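Local coordinates for protein probable phospholipase A2 homolog 2 (Oryza sativa, PDB 2WG9) that probably catalyses the calcium-dependent hydrolysis of the 2-acyl ester of membrane phosphoglycerides, releasing a lysophospholipid and a free fatty acid, at residues S25-C28 against P32-R35; D57-V62 against L84-R89. All coordinates share one frame; numbering follows the deposited sequence.

Contact 1 (S25-C28 against P32-R35)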
loop_
_atom_site.group_PDB
_atom_site.type_symbol
_atom_site.label_atom_id
_atom_site.label_comp_id
_atom_site.label_asym_id
_atom_site.label_seq_id
_atom_site.Cartn_x
_atom_site.Cartn_y
_atom_site.Cartn_z
ATOM N N SER A 25 12.539 3.313 -2.264
ATOM C CA SER A 25 12.064 3.485 -3.634
ATOM C C SER A 25 12.757 2.470 -4.537
ATOM O O SER A 25 13.642 2.817 -5.330
ATOM C CB SER A 25 12.241 4.932 -4.120
ATOM O OG SER A 25 13.538 5.431 -3.844
ATOM N N GLN A 26 12.337 1.215 -4.380
ATOM C CA GLN A 26 12.956 0.054 -5.019
ATOM C C GLN A 26 11.933 -0.695 -5.864
ATOM O O GLN A 26 10.764 -0.788 -5.493
ATOM C CB GLN A 26 13.517 -0.900 -3.957
ATOM C CG GLN A 26 14.603 -0.300 -3.055
ATOM C CD GLN A 26 15.909 -0.054 -3.797
ATOM O OE1 GLN A 26 16.316 -0.848 -4.656
ATOM N NE2 GLN A 26 16.578 1.049 -3.468
ATOM N N PHE A 27 12.387 -1.232 -6.998
ATOM C CA PHE A 27 11.533 -1.977 -7.916
ATOM C C PHE A 27 10.218 -1.237 -8.187
ATOM O O PHE A 27 9.136 -1.816 -8.120
ATOM C CB PHE A 27 11.298 -3.400 -7.391
ATOM C CG PHE A 27 12.564 -4.201 -7.226
ATOM C CD1 PHE A 27 13.128 -4.383 -5.962
ATOM C CD2 PHE A 27 13.198 -4.765 -8.329
ATOM C CE1 PHE A 27 14.300 -5.121 -5.805
ATOM C CE2 PHE A 27 14.379 -5.497 -8.184
ATOM C CZ PHE A 27 14.930 -5.677 -6.928
ATOM N N CYS A 28 10.352 0.050 -8.505
ATOM C CA CYS A 28 9.236 0.986 -8.661
ATOM C C CYS A 28 8.080 0.478 -9.519
ATOM O O CYS A 28 6.926 0.839 -9.282
ATOM C CB CYS A 28 9.754 2.310 -9.228
ATOM S SG CYS A 28 11.052 3.071 -8.211
ATOM N N PRO A 32 5.419 -7.428 -7.489
ATOM C CA PRO A 32 5.746 -8.314 -6.359
ATOM C C PRO A 32 6.941 -7.864 -5.511
ATOM O O PRO A 32 7.073 -8.309 -4.376
ATOM C CB PRO A 32 6.062 -9.661 -7.035
ATOM C CG PRO A 32 5.542 -9.542 -8.439
ATOM C CD PRO A 32 5.675 -8.093 -8.783
ATOM N N LEU A 33 7.796 -6.994 -6.052
ATOM C CA LEU A 33 9.017 -6.570 -5.364
ATOM C C LEU A 33 9.018 -5.091 -4.941
ATOM O O LEU A 33 9.912 -4.647 -4.216
ATOM C CB LEU A 33 10.253 -6.860 -6.236
ATOM C CG LEU A 33 10.593 -8.315 -6.568
ATOM C CD1 LEU A 33 11.858 -8.373 -7.406
ATOM C CD2 LEU A 33 10.732 -9.185 -5.307
ATOM N N LEU A 34 8.018 -4.347 -5.400
ATOM C CA LEU A 34 7.888 -2.919 -5.109
ATOM C C LEU A 34 8.066 -2.629 -3.613
ATOM O O LEU A 34 7.447 -3.289 -2.774
ATOM C CB LEU A 34 6.514 -2.431 -5.590
ATOM C CG LEU A 34 6.210 -0.941 -5.781
ATOM C CD1 LEU A 34 5.181 -0.769 -6.891
ATOM C CD2 LEU A 34 5.719 -0.291 -4.499
ATOM N N ARG A 35 8.917 -1.654 -3.296
ATOM C CA ARG A 35 9.013 -1.099 -1.947
ATOM C C ARG A 35 9.143 0.412 -2.055
ATOM O O ARG A 35 10.139 0.924 -2.567
ATOM C CB ARG A 35 10.183 -1.693 -1.157
ATOM C CG ARG A 35 9.944 -3.118 -0.743
ATOM C CD ARG A 35 11.032 -3.633 0.147
ATOM N NE ARG A 35 10.719 -4.980 0.603
ATOM C CZ ARG A 35 11.580 -5.783 1.223
ATOM N NH1 ARG A 35 12.821 -5.378 1.468
ATOM N NH2 ARG A 35 11.191 -6.995 1.595
#

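Contact 2 (D57-V62 against L84-R89). With OCA (octanoic acid (caprylic acid)), chain D.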
loop_
_atom_site.group_PDB
_atom_site.type_symbol
_atom_site.label_atom_id
_atom_site.label_comp_id
_atom_site.label_asym_id
_atom_site.label_seq_id
_atom_site.Cartn_x
_atom_site.Cartn_y
_atom_site.Cartn_z
ATOM N N ASP A 57 2.361 6.959 0.275
ATOM C CA ASP A 57 2.789 6.127 1.405
ATOM C C ASP A 57 1.717 6.083 2.506
ATOM O O ASP A 57 1.480 5.034 3.128
ATOM C CB ASP A 57 4.116 6.642 1.956
ATOM C CG ASP A 57 4.874 5.593 2.730
ATOM O OD1 ASP A 57 4.676 4.390 2.459
ATOM O OD2 ASP A 57 5.686 5.979 3.605
ATOM N N ALA A 58 1.066 7.225 2.733
ATOM C CA ALA A 58 -0.024 7.314 3.708
ATOM C C ALA A 58 -1.217 6.433 3.329
ATOM O O ALA A 58 -1.803 5.786 4.194
ATOM C CB ALA A 58 -0.455 8.778 3.922
ATOM N N CYS A 59 -1.561 6.392 2.039
ATOM C CA CYS A 59 -2.599 5.476 1.551
ATOM C C CYS A 59 -2.265 4.031 1.918
ATOM O O CYS A 59 -3.123 3.288 2.401
ATOM C CB CYS A 59 -2.777 5.591 0.029
ATOM S SG CYS A 59 -3.393 7.170 -0.552
ATOM N N CYS A 60 -1.013 3.641 1.688
ATOM C CA CYS A 60 -0.550 2.295 2.025
ATOM C C CYS A 60 -0.545 2.014 3.525
ATOM O O CYS A 60 -0.897 0.901 3.956
ATOM C CB CYS A 60 0.843 2.059 1.445
ATOM S SG CYS A 60 0.870 2.109 -0.356
ATOM N N MET A 61 -0.147 3.009 4.316
ATOM C CA MET A 61 -0.188 2.885 5.778
ATOM C C MET A 61 -1.581 2.502 6.268
ATOM O O MET A 61 -1.732 1.560 7.052
ATOM C CB MET A 61 0.265 4.179 6.456
ATOM C CG MET A 61 0.165 4.132 7.979
ATOM S SD MET A 61 0.499 5.732 8.707
ATOM C CE MET A 61 0.681 5.280 10.447
ATOM N N VAL A 62 -2.597 3.229 5.802
ATOM C CA VAL A 62 -3.990 2.913 6.163
ATOM C C VAL A 62 -4.358 1.500 5.720
ATOM O O VAL A 62 -4.985 0.744 6.473
ATOM C CB VAL A 62 -4.994 3.930 5.560
ATOM C CG1 VAL A 62 -6.435 3.447 5.729
ATOM C CG2 VAL A 62 -4.829 5.297 6.203
ATOM N N LEU A 84 -7.934 2.307 -3.371
ATOM C CA LEU A 84 -8.168 2.863 -4.711
ATOM C C LEU A 84 -8.629 4.322 -4.648
ATOM O O LEU A 84 -8.091 5.172 -5.357
ATOM C CB LEU A 84 -9.181 2.016 -5.494
ATOM C CG LEU A 84 -8.784 0.585 -5.885
ATOM C CD1 LEU A 84 -9.925 -0.102 -6.644
ATOM C CD2 LEU A 84 -7.504 0.569 -6.708
ATOM N N SER A 85 -9.601 4.605 -3.780
ATOM C CA SER A 85 -10.063 5.978 -3.543
ATOM C C SER A 85 -8.914 6.893 -3.133
ATOM O O SER A 85 -8.768 7.992 -3.669
ATOM C CB SER A 85 -11.160 6.010 -2.476
ATOM O OG SER A 85 -12.275 5.226 -2.868
ATOM N N CYS A 86 -8.099 6.424 -2.188
ATOM C CA CYS A 86 -6.953 7.182 -1.690
ATOM C C CYS A 86 -5.910 7.446 -2.794
ATOM O O CYS A 86 -5.493 8.594 -3.005
ATOM C CB CYS A 86 -6.325 6.448 -0.492
ATOM S SG CYS A 86 -5.130 7.431 0.455
ATOM N N ILE A 87 -5.504 6.384 -3.496
ATOM C CA ILE A 87 -4.562 6.481 -4.625
ATOM C C ILE A 87 -4.976 7.528 -5.669
ATOM O O ILE A 87 -4.138 8.311 -6.142
ATOM C CB ILE A 87 -4.382 5.104 -5.338
ATOM C CG1 ILE A 87 -3.536 4.160 -4.480
ATOM C CG2 ILE A 87 -3.733 5.277 -6.715
ATOM C CD1 ILE A 87 -3.567 2.693 -4.978
ATOM N N ASP A 88 -6.260 7.535 -6.019
ATOM C CA ASP A 88 -6.790 8.459 -7.024
ATOM C C ASP A 88 -6.676 9.938 -6.595
ATOM O O ASP A 88 -6.756 10.842 -7.427
ATOM C CB ASP A 88 -8.241 8.087 -7.370
ATOM C CG ASP A 88 -8.350 6.779 -8.168
ATOM O OD1 ASP A 88 -7.325 6.292 -8.704
ATOM O OD2 ASP A 88 -9.476 6.240 -8.279
ATOM N N ARG A 89 -6.458 10.177 -5.303
ATOM C CA ARG A 89 -6.466 11.541 -4.765
ATOM C C ARG A 89 -5.116 11.967 -4.195
ATOM O O ARG A 89 -5.025 12.917 -3.415
ATOM C CB ARG A 89 -7.580 11.688 -3.727
ATOM C CG ARG A 89 -8.961 11.666 -4.346
ATOM C CD ARG A 89 -10.003 11.064 -3.428
ATOM N NE ARG A 89 -11.312 11.045 -4.080
ATOM C CZ ARG A 89 -11.748 10.062 -4.868
ATOM N NH1 ARG A 89 -10.990 8.997 -5.104
ATOM N NH2 ARG A 89 -12.954 10.144 -5.418
HETATM C C1 OCA D . 0.188 -1.502 0.553
HETATM C C2 OCA D . -0.148 -1.339 -0.932
HETATM C C3 OCA D . -0.887 -2.558 -1.480
HETATM C C4 OCA D . 0.032 -3.767 -1.671
HETATM C C5 OCA D . 1.126 -3.522 -2.723
HETATM C C6 OCA D . 0.638 -3.862 -4.130
HETATM C C7 OCA D . 1.794 -4.328 -5.015
HETATM C C8 OCA D . 2.122 -3.274 -6.079
HETATM O O1 OCA D . 1.309 -1.968 0.839
HETATM O O2 OCA D . -0.684 -1.145 1.370
#

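Contact 1 (S25-C28 against P32-R35)
Gln26 O is approached by two donors from the other segment. Arg35 N gives it a nearly straight hydrogen bond of 3.0 Å, its nitrogen tilted 28° from the carbonyl plane, while Leu34 CA adds a CA-H...O contact at 3.6 Å to the same Gln26 O. The reverse bond, Gln26 N to Arg35 O at 2.9 Å, lies in the carbonyl plane and is just as straight. Gln26 and Arg35 thus form an antiparallel hydrogen-bonded pair, the step at which the small hairpin of strands 24-26 and 35-37 closes over its loop. Their CB atoms sit on one face of the sheet, 4.4 Å apart between Gln26 CB and Arg35 CB, but the polar ends diverge from the other segment.

Beyond the pair the chain leaves strand geometry: Phe27 takes the left-handed helical conformation, and its ring meets Leu33. With CG of Leu33 beside the backbone N (chi1 -64°) and an extended chi2, CD1 comes over the centre of the Phe27 ring, a CH-pi contact of 3.9 Å from Leu33 CD1 to the centroid. Leu33 CB lies nearer the root of the same face, 3.7 Å from Phe27 CG.

Leu34 turns to the protein interior instead. Its CA reaches Phe27 O at 3.4 Å, a second CA-H...O contact. In the conformer described, one of two, its CD1 packs against Cys28 O, and the same side chain touches Thr105 and Val108 of helix 102-125 and the bound octanoate; Cys28 is tied to Cys100 by a disulfide.

Contact 2 (D57-V62 against L84-R89)
Two turns of helix meet at the Cys59-Cys86 disulfide, and the approach to it along segment 57-62 begins with Asp57. The carboxylate of Asp57 faces the calcium loop: OD1 accepts the backbone N of Tyr39, a calcium ligand, and OD2 those of Lys38 and Cys53, so that three N-H groups hold this buried group in place.

Cys59 carries the contact. Its SG stands beside the backbone N, whereas Cys86 SG is swung anti to its own N (chi1 -167°), and the two sulfurs join at 2.0 Å between Cys59 SG and Cys86 SG. The bridge is left-handed, with a chi3 of -81°, close to the perpendicular twist that a relaxed disulfide prefers. Across it, Cys59 CA and Cys86 CA are 5.7 Å apart; Cys59 SG also lies 3.7 Å from Ile87 N.

Cys59 opens the Cys-Cys-x-x-His-x-x-Cys signature of secreted phospholipases A2, and the bridge ties the helix bearing predicted active-site His63 to helix 77-88. Next in sequence, Cys60 takes no part in that bridge. Bonded to Cys40, it lines the ligand pocket, with Cys60 SG 3.6 Å from octanoate C2 and Cys60 CB 3.6 Å from octanoate O2. Met61 N makes the helical bond to Asp57 O, 2.9 Å long.

Across the bridge from the signature helix, Ile87 leans on Ala106 and Ile109 of helix 102-125. Farther along, Arg89 folds back over its own turn: NH1 uses a lone pair of Ser85 O, in the carbonyl plane, with 2.8 Å from Arg89 NH1 to Ser85 O.

Overall arrangement
Contact 1 is complete before contact 2 begins along the chain, and the two share no helix or strand. Their centres lie about 17 Å apart, on opposite sides of the chain's centre, and their nearest atoms remain about 7 Å from each other. Between them in sequence come the calcium ligands Tyr39, Gly41 and Tyr44, and the Cys40-Cys60 disulfide joins this loop to the helix of contact 2. Helix 102-125 packs against Leu34 of contact 1 and Ile87 of contact 2. Octanoate lies between the regions, its carboxylate end beside Cys60 and its tail near Leu34 in the conformer described, so both contribute to the surroundings of the bound fatty acid.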